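Local coordinates for hypothetical protein PH0250 (Pyrococcus horikoshii, PDB 2EKD) that is of unknown function but probably belongs to the P-loop NTPase clan and resembles KaiC-like domains, at residues F12-S23 with E147-N158; V136-V144 with I167-T176. All coordinates share one frame; numbering follows the deposited sequence.

Interaction 1: F12-S23 with E147-N158; sequences FRVGETVLVEYS and EERIAFYFVNRN
Strands 17-22 and 149-156 pair in parallel, Thr17 beside Ala151 through Tyr22 beside Asn156, with axes 4.6 Å apart at 23°. Backbone bonds alternate along the ladder, as in Val18 N to Ala151 O at 2.7 Å. Before it, Gly15 N, in a type II turn, reaches Arg149 O.

On the face bearing Val18 and Val20, an edge of Phe152 meets the ring face of Phe12 in a T-shaped pair, centroids 5.3 Å apart and planes at 84°. Val20 CG1 sits over the ring of Phe154, 4.2 Å from its centroid, in a CH-pi contact. Tyr22 ends this row. A chi1 of 68° tucks its CG in against both the backbone N and the carbonyl carbon, and the ring lies across the partner strand. Asn156 N lies 3.6 Å above the ring plane, toward the rim. A water donates to Tyr22 OH and to Phe154 O. The hydroxyl also bonds Glu173 of a neighbouring subunit. Were this residue an alanine, that glutamate would probably lose this partner, and the backbone at Asn156 its ring cover.

On the other face, Thr17 CG2 touches Tyr153 CE1 at 3.6 Å. Leu19 CD1 touches Val155 CG1 at 3.7 Å. The two strands are central in the sheet, between 114-119 and 177-182. Helix 121-127 packs on Tyr153 and Val155.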
loop_
_atom_site.group_PDB
_atom_site.type_symbol
_atom_site.label_atom_id
_atom_site.label_comp_id
_atom_site.label_asym_id
_atom_site.label_seq_id
_atom_site.Cartn_x
_atom_site.Cartn_y
_atom_site.Cartn_z
ATOM N N PHE F 12 16.204 -35.365 1.245
ATOM C CA PHE F 12 15.212 -35.348 0.180
ATOM C C PHE F 12 15.147 -36.692 -0.558
ATOM O O PHE F 12 16.069 -37.496 -0.522
ATOM C CB PHE F 12 15.589 -34.232 -0.796
ATOM C CG PHE F 12 15.988 -32.993 -0.044
ATOM C CD1 PHE F 12 15.006 -32.191 0.528
ATOM C CD2 PHE F 12 17.324 -32.650 0.069
ATOM C CE1 PHE F 12 15.370 -31.046 1.222
ATOM C CE2 PHE F 12 17.681 -31.501 0.769
ATOM C CZ PHE F 12 16.708 -30.697 1.351
ATOM N N ARG F 13 14.035 -36.939 -1.237
ATOM C CA ARG F 13 13.894 -38.168 -2.005
ATOM C C ARG F 13 13.669 -37.839 -3.477
ATOM O O ARG F 13 13.184 -36.753 -3.816
ATOM C CB ARG F 13 12.740 -39.013 -1.462
ATOM C CG ARG F 13 11.382 -38.378 -1.555
ATOM C CD ARG F 13 10.372 -39.236 -0.813
ATOM N NE ARG F 13 10.402 -40.623 -1.268
ATOM C CZ ARG F 13 9.700 -41.607 -0.713
ATOM N NH1 ARG F 13 8.909 -41.356 0.322
ATOM N NH2 ARG F 13 9.792 -42.842 -1.190
ATOM N N VAL F 14 14.042 -38.772 -4.348
ATOM C CA VAL F 14 13.897 -38.569 -5.778
ATOM C C VAL F 14 12.498 -38.128 -6.154
ATOM O O VAL F 14 11.509 -38.601 -5.588
ATOM C CB VAL F 14 14.246 -39.848 -6.574
ATOM C CG1 VAL F 14 15.706 -40.178 -6.392
ATOM C CG2 VAL F 14 13.378 -41.006 -6.117
ATOM N N GLY F 15 12.425 -37.209 -7.112
ATOM C CA GLY F 15 11.143 -36.710 -7.567
ATOM C C GLY F 15 10.728 -35.435 -6.859
ATOM O O GLY F 15 9.774 -34.776 -7.279
ATOM N N GLU F 16 11.430 -35.080 -5.784
ATOM C CA GLU F 16 11.085 -33.864 -5.053
ATOM C C GLU F 16 11.498 -32.584 -5.758
ATOM O O GLU F 16 12.455 -32.553 -6.536
ATOM C CB GLU F 16 11.724 -33.834 -3.661
ATOM C CG GLU F 16 10.995 -34.622 -2.586
ATOM C CD GLU F 16 11.326 -34.133 -1.177
ATOM O OE1 GLU F 16 10.932 -32.994 -0.824
ATOM O OE2 GLU F 16 11.982 -34.880 -0.424
ATOM N N THR F 17 10.752 -31.525 -5.479
ATOM C CA THR F 17 11.076 -30.209 -5.993
ATOM C C THR F 17 11.276 -29.410 -4.713
ATOM O O THR F 17 10.350 -29.240 -3.917
ATOM C CB THR F 17 9.946 -29.605 -6.834
ATOM O OG1 THR F 17 9.809 -30.361 -8.045
ATOM C CG2 THR F 17 10.274 -28.155 -7.189
ATOM N N VAL F 18 12.504 -28.954 -4.508
ATOM C CA VAL F 18 12.856 -28.206 -3.317
ATOM C C VAL F 18 13.064 -26.730 -3.617
ATOM O O VAL F 18 13.888 -26.358 -4.452
ATOM C CB VAL F 18 14.148 -28.771 -2.685
ATOM C CG1 VAL F 18 14.371 -28.162 -1.324
ATOM C CG2 VAL F 18 14.063 -30.291 -2.598
ATOM N N LEU F 19 12.309 -25.887 -2.931
ATOM C CA LEU F 19 12.443 -24.459 -3.120
ATOM C C LEU F 19 13.497 -23.983 -2.123
ATOM O O LEU F 19 13.389 -24.245 -0.924
ATOM C CB LEU F 19 11.100 -23.778 -2.857
ATOM C CG LEU F 19 10.933 -22.320 -3.292
ATOM C CD1 LEU F 19 11.227 -22.174 -4.786
ATOM C CD2 LEU F 19 9.512 -21.877 -2.978
ATOM N N VAL F 20 14.529 -23.318 -2.629
ATOM C CA VAL F 20 15.594 -22.786 -1.788
ATOM C C VAL F 20 15.465 -21.261 -1.799
ATOM O O VAL F 20 15.865 -20.596 -2.763
ATOM C CB VAL F 20 16.990 -23.183 -2.329
ATOM C CG1 VAL F 20 18.088 -22.606 -1.435
ATOM C CG2 VAL F 20 17.104 -24.703 -2.402
ATOM N N GLU F 21 14.890 -20.718 -0.730
ATOM C CA GLU F 21 14.683 -19.284 -0.614
ATOM C C GLU F 21 15.879 -18.580 0.008
ATOM O O GLU F 21 16.413 -19.007 1.035
ATOM C CB GLU F 21 13.412 -19.012 0.200
ATOM C CG GLU F 21 12.201 -19.729 -0.369
ATOM C CD GLU F 21 10.920 -19.491 0.403
ATOM O OE1 GLU F 21 10.970 -19.187 1.612
ATOM O OE2 GLU F 21 9.846 -19.635 -0.204
ATOM N N TYR F 22 16.302 -17.493 -0.621
ATOM C CA TYR F 22 17.437 -16.737 -0.115
ATOM C C TYR F 22 17.222 -15.244 -0.354
ATOM O O TYR F 22 16.199 -14.846 -0.914
ATOM C CB TYR F 22 18.724 -17.225 -0.795
ATOM C CG TYR F 22 18.836 -16.904 -2.271
ATOM C CD1 TYR F 22 19.394 -15.696 -2.702
ATOM C CD2 TYR F 22 18.390 -17.806 -3.242
ATOM C CE1 TYR F 22 19.508 -15.398 -4.061
ATOM C CE2 TYR F 22 18.499 -17.515 -4.601
ATOM C CZ TYR F 22 19.059 -16.309 -5.005
ATOM O OH TYR F 22 19.169 -16.007 -6.348
ATOM N N SER F 23 18.171 -14.428 0.095
ATOM C CA SER F 23 18.117 -12.976 -0.094
ATOM C C SER F 23 19.483 -12.510 -0.596
ATOM O O SER F 23 20.440 -13.284 -0.607
ATOM C CB SER F 23 17.803 -12.262 1.222
ATOM O OG SER F 23 18.895 -12.373 2.125
ATOM N N GLU F 147 11.091 -38.918 -10.944
ATOM C CA GLU F 147 12.173 -39.549 -10.213
ATOM C C GLU F 147 13.563 -39.491 -10.821
ATOM O O GLU F 147 14.524 -39.917 -10.190
ATOM C CB GLU F 147 11.781 -40.995 -9.920
ATOM C CG GLU F 147 10.476 -41.087 -9.137
ATOM C CD GLU F 147 10.046 -42.511 -8.855
ATOM O OE1 GLU F 147 9.755 -43.253 -9.820
ATOM O OE2 GLU F 147 9.997 -42.890 -7.666
ATOM N N GLU F 148 13.693 -38.967 -12.034
ATOM C CA GLU F 148 15.022 -38.888 -12.623
ATOM C C GLU F 148 15.885 -37.850 -11.909
ATOM O O GLU F 148 17.099 -37.814 -12.107
ATOM C CB GLU F 148 14.956 -38.555 -14.116
ATOM C CG GLU F 148 13.634 -38.000 -14.583
ATOM C CD GLU F 148 12.566 -39.070 -14.710
ATOM O OE1 GLU F 148 12.796 -40.044 -15.455
ATOM O OE2 GLU F 148 11.500 -38.936 -14.071
ATOM N N ARG F 149 15.274 -37.012 -11.073
ATOM C CA ARG F 149 16.054 -36.001 -10.375
ATOM C C ARG F 149 15.429 -35.451 -9.100
ATOM O O ARG F 149 14.299 -35.782 -8.740
ATOM C CB ARG F 149 16.329 -34.819 -11.316
ATOM C CG ARG F 149 15.266 -33.705 -11.270
ATOM C CD ARG F 149 13.903 -34.159 -11.795
ATOM N NE ARG F 149 12.897 -33.119 -11.608
ATOM C CZ ARG F 149 12.223 -32.913 -10.480
ATOM N NH1 ARG F 149 12.426 -33.693 -9.425
ATOM N NH2 ARG F 149 11.387 -31.885 -10.384
ATOM N N ILE F 150 16.210 -34.613 -8.426
ATOM C CA ILE F 150 15.795 -33.891 -7.229
ATOM C C ILE F 150 16.167 -32.472 -7.634
ATOM O O ILE F 150 17.351 -32.168 -7.798
ATOM C CB ILE F 150 16.616 -34.257 -5.967
ATOM C CG1 ILE F 150 16.376 -35.716 -5.567
ATOM C CG2 ILE F 150 16.195 -33.351 -4.801
ATOM C CD1 ILE F 150 16.920 -36.051 -4.186
ATOM N N ALA F 151 15.163 -31.621 -7.829
ATOM C CA ALA F 151 15.397 -30.242 -8.241
ATOM C C ALA F 151 15.475 -29.275 -7.057
ATOM O O ALA F 151 14.703 -29.374 -6.098
ATOM C CB ALA F 151 14.301 -29.796 -9.203
ATOM N N PHE F 152 16.422 -28.347 -7.132
ATOM C CA PHE F 152 16.601 -27.337 -6.097
ATOM C C PHE F 152 16.448 -25.976 -6.771
ATOM O O PHE F 152 17.361 -25.523 -7.456
ATOM C CB PHE F 152 18.000 -27.437 -5.475
ATOM C CG PHE F 152 18.203 -28.650 -4.602
ATOM C CD1 PHE F 152 17.795 -28.646 -3.271
ATOM C CD2 PHE F 152 18.800 -29.796 -5.112
ATOM C CE1 PHE F 152 17.979 -29.767 -2.460
ATOM C CE2 PHE F 152 18.986 -30.923 -4.310
ATOM C CZ PHE F 152 18.575 -30.908 -2.982
ATOM N N TYR F 153 15.296 -25.338 -6.598
ATOM C CA TYR F 153 15.071 -24.023 -7.193
ATOM C C TYR F 153 15.547 -22.918 -6.259
ATOM O O TYR F 153 14.913 -22.649 -5.237
ATOM C CB TYR F 153 13.590 -23.798 -7.496
ATOM C CG TYR F 153 13.045 -24.550 -8.689
ATOM C CD1 TYR F 153 12.793 -25.925 -8.630
ATOM C CD2 TYR F 153 12.742 -23.875 -9.869
ATOM C CE1 TYR F 153 12.247 -26.600 -9.718
ATOM C CE2 TYR F 153 12.198 -24.538 -10.962
ATOM C CZ TYR F 153 11.951 -25.895 -10.883
ATOM O OH TYR F 153 11.409 -26.532 -11.975
ATOM N N PHE F 154 16.674 -22.297 -6.605
ATOM C CA PHE F 154 17.228 -21.200 -5.815
ATOM C C PHE F 154 16.486 -19.934 -6.218
ATOM O O PHE F 154 16.627 -19.466 -7.348
ATOM C CB PHE F 154 18.714 -21.004 -6.115
ATOM C CG PHE F 154 19.620 -21.984 -5.427
ATOM C CD1 PHE F 154 19.589 -23.337 -5.753
ATOM C CD2 PHE F 154 20.536 -21.544 -4.478
ATOM C CE1 PHE F 154 20.461 -24.240 -5.145
ATOM C CE2 PHE F 154 21.416 -22.436 -3.865
ATOM C CZ PHE F 154 21.376 -23.790 -4.201
ATOM N N VAL F 155 15.694 -19.378 -5.310
ATOM C CA VAL F 155 14.954 -18.165 -5.627
ATOM C C VAL F 155 15.184 -17.065 -4.600
ATOM O O VAL F 155 15.256 -17.326 -3.399
ATOM C CB VAL F 155 13.429 -18.424 -5.706
ATOM C CG1 VAL F 155 13.134 -19.567 -6.688
ATOM C CG2 VAL F 155 12.882 -18.744 -4.320
ATOM N N ASN F 156 15.326 -15.838 -5.090
ATOM C CA ASN F 156 15.490 -14.690 -4.218
ATOM C C ASN F 156 14.055 -14.382 -3.790
ATOM O O ASN F 156 13.283 -13.798 -4.543
ATOM C CB ASN F 156 16.086 -13.510 -4.982
ATOM C CG ASN F 156 16.368 -12.332 -4.085
ATOM O OD1 ASN F 156 15.531 -11.956 -3.275
ATOM N ND2 ASN F 156 17.547 -11.733 -4.233
ATOM N N ARG F 157 13.712 -14.810 -2.580
ATOM C CA ARG F 157 12.376 -14.657 -2.010
ATOM C C ARG F 157 11.761 -13.257 -2.071
ATOM O O ARG F 157 10.625 -13.100 -2.510
ATOM C CB ARG F 157 12.384 -15.140 -0.556
ATOM C CG ARG F 157 11.021 -15.093 0.111
ATOM C CD ARG F 157 11.128 -15.280 1.611
ATOM N NE ARG F 157 9.832 -15.598 2.199
ATOM C CZ ARG F 157 8.798 -14.762 2.236
ATOM N NH1 ARG F 157 8.899 -13.542 1.723
ATOM N NH2 ARG F 157 7.653 -15.156 2.783
ATOM N N ASN F 158 12.507 -12.252 -1.628
ATOM C CA ASN F 158 12.021 -10.877 -1.623
ATOM C C ASN F 158 11.641 -10.363 -3.002
ATOM O O ASN F 158 10.677 -9.609 -3.141
ATOM C CB ASN F 158 13.063 -9.943 -1.003
ATOM C CG ASN F 158 13.296 -10.229 0.466
ATOM O OD1 ASN F 158 12.392 -10.685 1.172
ATOM N ND2 ASN F 158 14.506 -9.945 0.944
HETATM O O HOH W 1 18.795 -18.293 -8.402
HETATM O O HOH W 2 14.805 -12.756 -0.222
#

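Interaction 2: V136-V144 with I167-T176; sequences VVKMVSNYV and ILDLLEEVVT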
loop_
_atom_site.group_PDB
_atom_site.type_symbol
_atom_site.label_atom_id
_atom_site.label_comp_id
_atom_site.label_asym_id
_atom_site.label_seq_id
_atom_site.Cartn_x
_atom_site.Cartn_y
_atom_site.Cartn_z
ATOM N N VAL F 136 4.670 -19.698 -15.121
ATOM C CA VAL F 136 5.980 -20.050 -14.584
ATOM C C VAL F 136 5.780 -21.077 -13.470
ATOM O O VAL F 136 6.500 -22.077 -13.395
ATOM C CB VAL F 136 6.717 -18.819 -14.005
ATOM C CG1 VAL F 136 7.969 -19.273 -13.253
ATOM C CG2 VAL F 136 7.099 -17.862 -15.138
ATOM N N VAL F 137 4.796 -20.831 -12.611
ATOM C CA VAL F 137 4.520 -21.755 -11.528
ATOM C C VAL F 137 4.105 -23.127 -12.081
ATOM O O VAL F 137 4.532 -24.157 -11.563
ATOM C CB VAL F 137 3.421 -21.210 -10.589
ATOM C CG1 VAL F 137 3.054 -22.265 -9.529
ATOM C CG2 VAL F 137 3.915 -19.941 -9.904
ATOM N N LYS F 138 3.288 -23.142 -13.134
ATOM C CA LYS F 138 2.849 -24.408 -13.732
ATOM C C LYS F 138 4.075 -25.160 -14.225
ATOM O O LYS F 138 4.150 -26.381 -14.140
ATOM C CB LYS F 138 1.899 -24.174 -14.921
ATOM C CG LYS F 138 0.625 -23.420 -14.586
ATOM C CD LYS F 138 -0.459 -23.650 -15.640
ATOM C CE LYS F 138 -0.007 -23.246 -17.034
ATOM N NZ LYS F 138 -0.985 -23.687 -18.073
HETATM N N MSE F 139 5.034 -24.410 -14.746
HETATM C CA MSE F 139 6.272 -24.979 -15.247
HETATM C C MSE F 139 6.973 -25.722 -14.111
HETATM O O MSE F 139 7.581 -26.768 -14.324
HETATM C CB MSE F 139 7.156 -23.856 -15.814
HETATM C CG MSE F 139 8.604 -24.232 -16.082
HETATM SE SE MSE F 139 9.472 -23.026 -17.143
HETATM C CE MSE F 139 8.893 -21.467 -16.499
ATOM N N VAL F 140 6.877 -25.190 -12.899
ATOM C CA VAL F 140 7.506 -25.846 -11.760
ATOM C C VAL F 140 6.693 -27.057 -11.295
ATOM O O VAL F 140 7.251 -28.110 -11.020
ATOM C CB VAL F 140 7.683 -24.878 -10.563
ATOM C CG1 VAL F 140 8.251 -25.637 -9.363
ATOM C CG2 VAL F 140 8.614 -23.725 -10.952
ATOM N N SER F 141 5.374 -26.921 -11.221
ATOM C CA SER F 141 4.564 -28.040 -10.758
ATOM C C SER F 141 4.477 -29.207 -11.740
ATOM O O SER F 141 4.213 -30.327 -11.330
ATOM C CB SER F 141 3.158 -27.567 -10.387
ATOM O OG SER F 141 2.488 -27.031 -11.505
ATOM N N ASN F 142 4.704 -28.957 -13.026
ATOM C CA ASN F 142 4.631 -30.034 -14.016
ATOM C C ASN F 142 5.731 -31.087 -13.874
ATOM O O ASN F 142 5.573 -32.210 -14.344
ATOM C CB ASN F 142 4.666 -29.475 -15.449
ATOM C CG ASN F 142 3.359 -28.804 -15.855
ATOM O OD1 ASN F 142 2.275 -29.225 -15.447
ATOM N ND2 ASN F 142 3.458 -27.768 -16.682
ATOM N N TYR F 143 6.837 -30.735 -13.228
ATOM C CA TYR F 143 7.934 -31.678 -13.074
ATOM C C TYR F 143 8.055 -32.256 -11.675
ATOM O O TYR F 143 8.951 -33.058 -11.407
ATOM C CB TYR F 143 9.247 -31.019 -13.492
ATOM C CG TYR F 143 9.236 -30.624 -14.946
ATOM C CD1 TYR F 143 9.235 -31.594 -15.955
ATOM C CD2 TYR F 143 9.142 -29.284 -15.318
ATOM C CE1 TYR F 143 9.135 -31.232 -17.300
ATOM C CE2 TYR F 143 9.041 -28.914 -16.650
ATOM C CZ TYR F 143 9.036 -29.887 -17.634
ATOM O OH TYR F 143 8.929 -29.504 -18.946
ATOM N N VAL F 144 7.158 -31.845 -10.783
ATOM C CA VAL F 144 7.164 -32.363 -9.425
ATOM C C VAL F 144 6.825 -33.850 -9.497
ATOM O O VAL F 144 5.776 -34.234 -10.018
ATOM C CB VAL F 144 6.116 -31.641 -8.543
ATOM C CG1 VAL F 144 6.023 -32.316 -7.179
ATOM C CG2 VAL F 144 6.508 -30.179 -8.372
ATOM N N ILE F 167 1.969 -15.036 -5.992
ATOM C CA ILE F 167 2.812 -15.952 -6.744
ATOM C C ILE F 167 3.752 -16.745 -5.836
ATOM O O ILE F 167 3.965 -17.940 -6.043
ATOM C CB ILE F 167 3.639 -15.191 -7.795
ATOM C CG1 ILE F 167 2.694 -14.533 -8.802
ATOM C CG2 ILE F 167 4.616 -16.139 -8.481
ATOM C CD1 ILE F 167 1.846 -15.523 -9.584
ATOM N N LEU F 168 4.317 -16.082 -4.831
ATOM C CA LEU F 168 5.212 -16.766 -3.915
ATOM C C LEU F 168 4.454 -17.882 -3.191
ATOM O O LEU F 168 4.942 -19.005 -3.086
ATOM C CB LEU F 168 5.799 -15.784 -2.897
ATOM C CG LEU F 168 6.753 -16.422 -1.882
ATOM C CD1 LEU F 168 7.912 -17.110 -2.621
ATOM C CD2 LEU F 168 7.293 -15.340 -0.934
ATOM N N ASP F 169 3.260 -17.569 -2.701
ATOM C CA ASP F 169 2.447 -18.553 -1.996
ATOM C C ASP F 169 2.083 -19.736 -2.894
ATOM O O ASP F 169 2.022 -20.873 -2.440
ATOM C CB ASP F 169 1.167 -17.903 -1.461
ATOM C CG ASP F 169 1.405 -17.107 -0.190
ATOM O OD1 ASP F 169 1.666 -17.735 0.865
ATOM O OD2 ASP F 169 1.337 -15.856 -0.251
ATOM N N LEU F 170 1.821 -19.458 -4.167
ATOM C CA LEU F 170 1.485 -20.513 -5.108
ATOM C C LEU F 170 2.701 -21.412 -5.312
ATOM O O LEU F 170 2.575 -22.632 -5.373
ATOM C CB LEU F 170 1.066 -19.927 -6.457
ATOM C CG LEU F 170 -0.406 -19.742 -6.814
ATOM C CD1 LEU F 170 -0.492 -19.650 -8.334
ATOM C CD2 LEU F 170 -1.255 -20.911 -6.325
ATOM N N LEU F 171 3.873 -20.790 -5.422
ATOM C CA LEU F 171 5.128 -21.507 -5.625
ATOM C C LEU F 171 5.445 -22.421 -4.442
ATOM O O LEU F 171 5.837 -23.578 -4.627
ATOM C CB LEU F 171 6.282 -20.516 -5.797
ATOM C CG LEU F 171 7.218 -20.639 -6.998
ATOM C CD1 LEU F 171 8.406 -19.716 -6.772
ATOM C CD2 LEU F 171 7.687 -22.076 -7.185
ATOM N N GLU F 172 5.300 -21.891 -3.229
ATOM C CA GLU F 172 5.581 -22.668 -2.029
ATOM C C GLU F 172 4.602 -23.831 -1.914
ATOM O O GLU F 172 4.922 -24.867 -1.332
ATOM C CB GLU F 172 5.500 -21.782 -0.778
ATOM C CG GLU F 172 6.470 -20.594 -0.795
ATOM C CD GLU F 172 6.617 -19.919 0.563
ATOM O OE1 GLU F 172 5.600 -19.728 1.262
ATOM O OE2 GLU F 172 7.755 -19.560 0.929
ATOM N N GLU F 173 3.419 -23.662 -2.496
ATOM C CA GLU F 173 2.396 -24.698 -2.460
ATOM C C GLU F 173 2.725 -25.917 -3.334
ATOM O O GLU F 173 2.577 -27.056 -2.897
ATOM C CB GLU F 173 1.045 -24.120 -2.907
ATOM C CG GLU F 173 -0.117 -25.098 -2.757
ATOM C CD GLU F 173 -1.442 -24.565 -3.305
ATOM O OE1 GLU F 173 -1.753 -23.364 -3.117
ATOM O OE2 GLU F 173 -2.189 -25.364 -3.910
ATOM N N VAL F 174 3.173 -25.674 -4.565
ATOM C CA VAL F 174 3.464 -26.759 -5.493
ATOM C C VAL F 174 4.725 -27.567 -5.242
ATOM O O VAL F 174 4.836 -28.696 -5.725
ATOM C CB VAL F 174 3.494 -26.250 -6.951
ATOM C CG1 VAL F 174 2.167 -25.575 -7.288
ATOM C CG2 VAL F 174 4.657 -25.294 -7.148
ATOM N N VAL F 175 5.682 -27.011 -4.502
ATOM C CA VAL F 175 6.904 -27.753 -4.232
ATOM C C VAL F 175 6.706 -28.735 -3.076
ATOM O O VAL F 175 5.756 -28.599 -2.300
ATOM C CB VAL F 175 8.092 -26.798 -3.926
ATOM C CG1 VAL F 175 8.305 -25.851 -5.110
ATOM C CG2 VAL F 175 7.839 -26.017 -2.635
ATOM N N THR F 176 7.595 -29.721 -2.968
ATOM C CA THR F 176 7.510 -30.729 -1.909
ATOM C C THR F 176 8.280 -30.359 -0.638
ATOM O O THR F 176 7.957 -30.837 0.448
ATOM C CB THR F 176 8.004 -32.114 -2.403
ATOM O OG1 THR F 176 9.302 -31.977 -2.997
ATOM C CG2 THR F 176 7.038 -32.690 -3.426
#
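Val174 meets Ser141 and Val137 where helices 130-141 and 165-174 run side by side. The axes of the pieces 136-141 and 167-174 lie 9.6 Å apart and 9° from parallel. No hydrogen bond joins the two segments.

The tight part is at the C-terminal ends. Ser141 CB presses on Val174 CB at 3.7 Å. Past the helix, Val144 CG2 comes to 3.5 Å from Val174 O, and Val144 CG1 slides past Thr176 CG2 at 3.9 Å.

Val137 is the central contact, but its gaps are wider. It has CG1 anti to its backbone N (chi1 175°), which sends that methyl to Val174 CG1 at 4.1 Å, while CG2 turns to Ile167 CG2. Its CG1 also stands 4.3 Å from Leu170 CB. On the solvent side, Lys138 points away from the partner helix and is exposed. A neighbouring subunit covers part of the outer side, packing Val159 on Leu170 and Thr57 on Val144.

The sheet side is closed instead by Val140 and Val175, both of which touch Thr17 of strand 17-22. Two neighbouring, nearly parallel helices laid on one face of a largely parallel sheet are characteristic of three-layer alpha/beta folds, consistent with the P-loop NTPase clan.

Interaction 2 lies on the sheet face that bears Thr17 and Leu19 of interaction 1, and the two centres are about 10 Å apart. The segments alternate along the chain: helix 130-141 leads into strand 149-156, and helix 157-163 leads into helix 165-174. Side chains join the two contacts. Glu16 OE1 lies 2.9 Å from Thr176 OG1, a probable hydrogen bond, and Thr17 OG1 packs 3.3 Å from Val144 CG2. Glu16 OE1 also bonds Ser177 OG, and Thr176 OG1 bonds Thr17 N. Lys189 makes salt bridges to both Glu21 and Glu172. Both contacts also reach the assembly, because Glu173 of one subunit bonds Tyr22 and Asn156 of another.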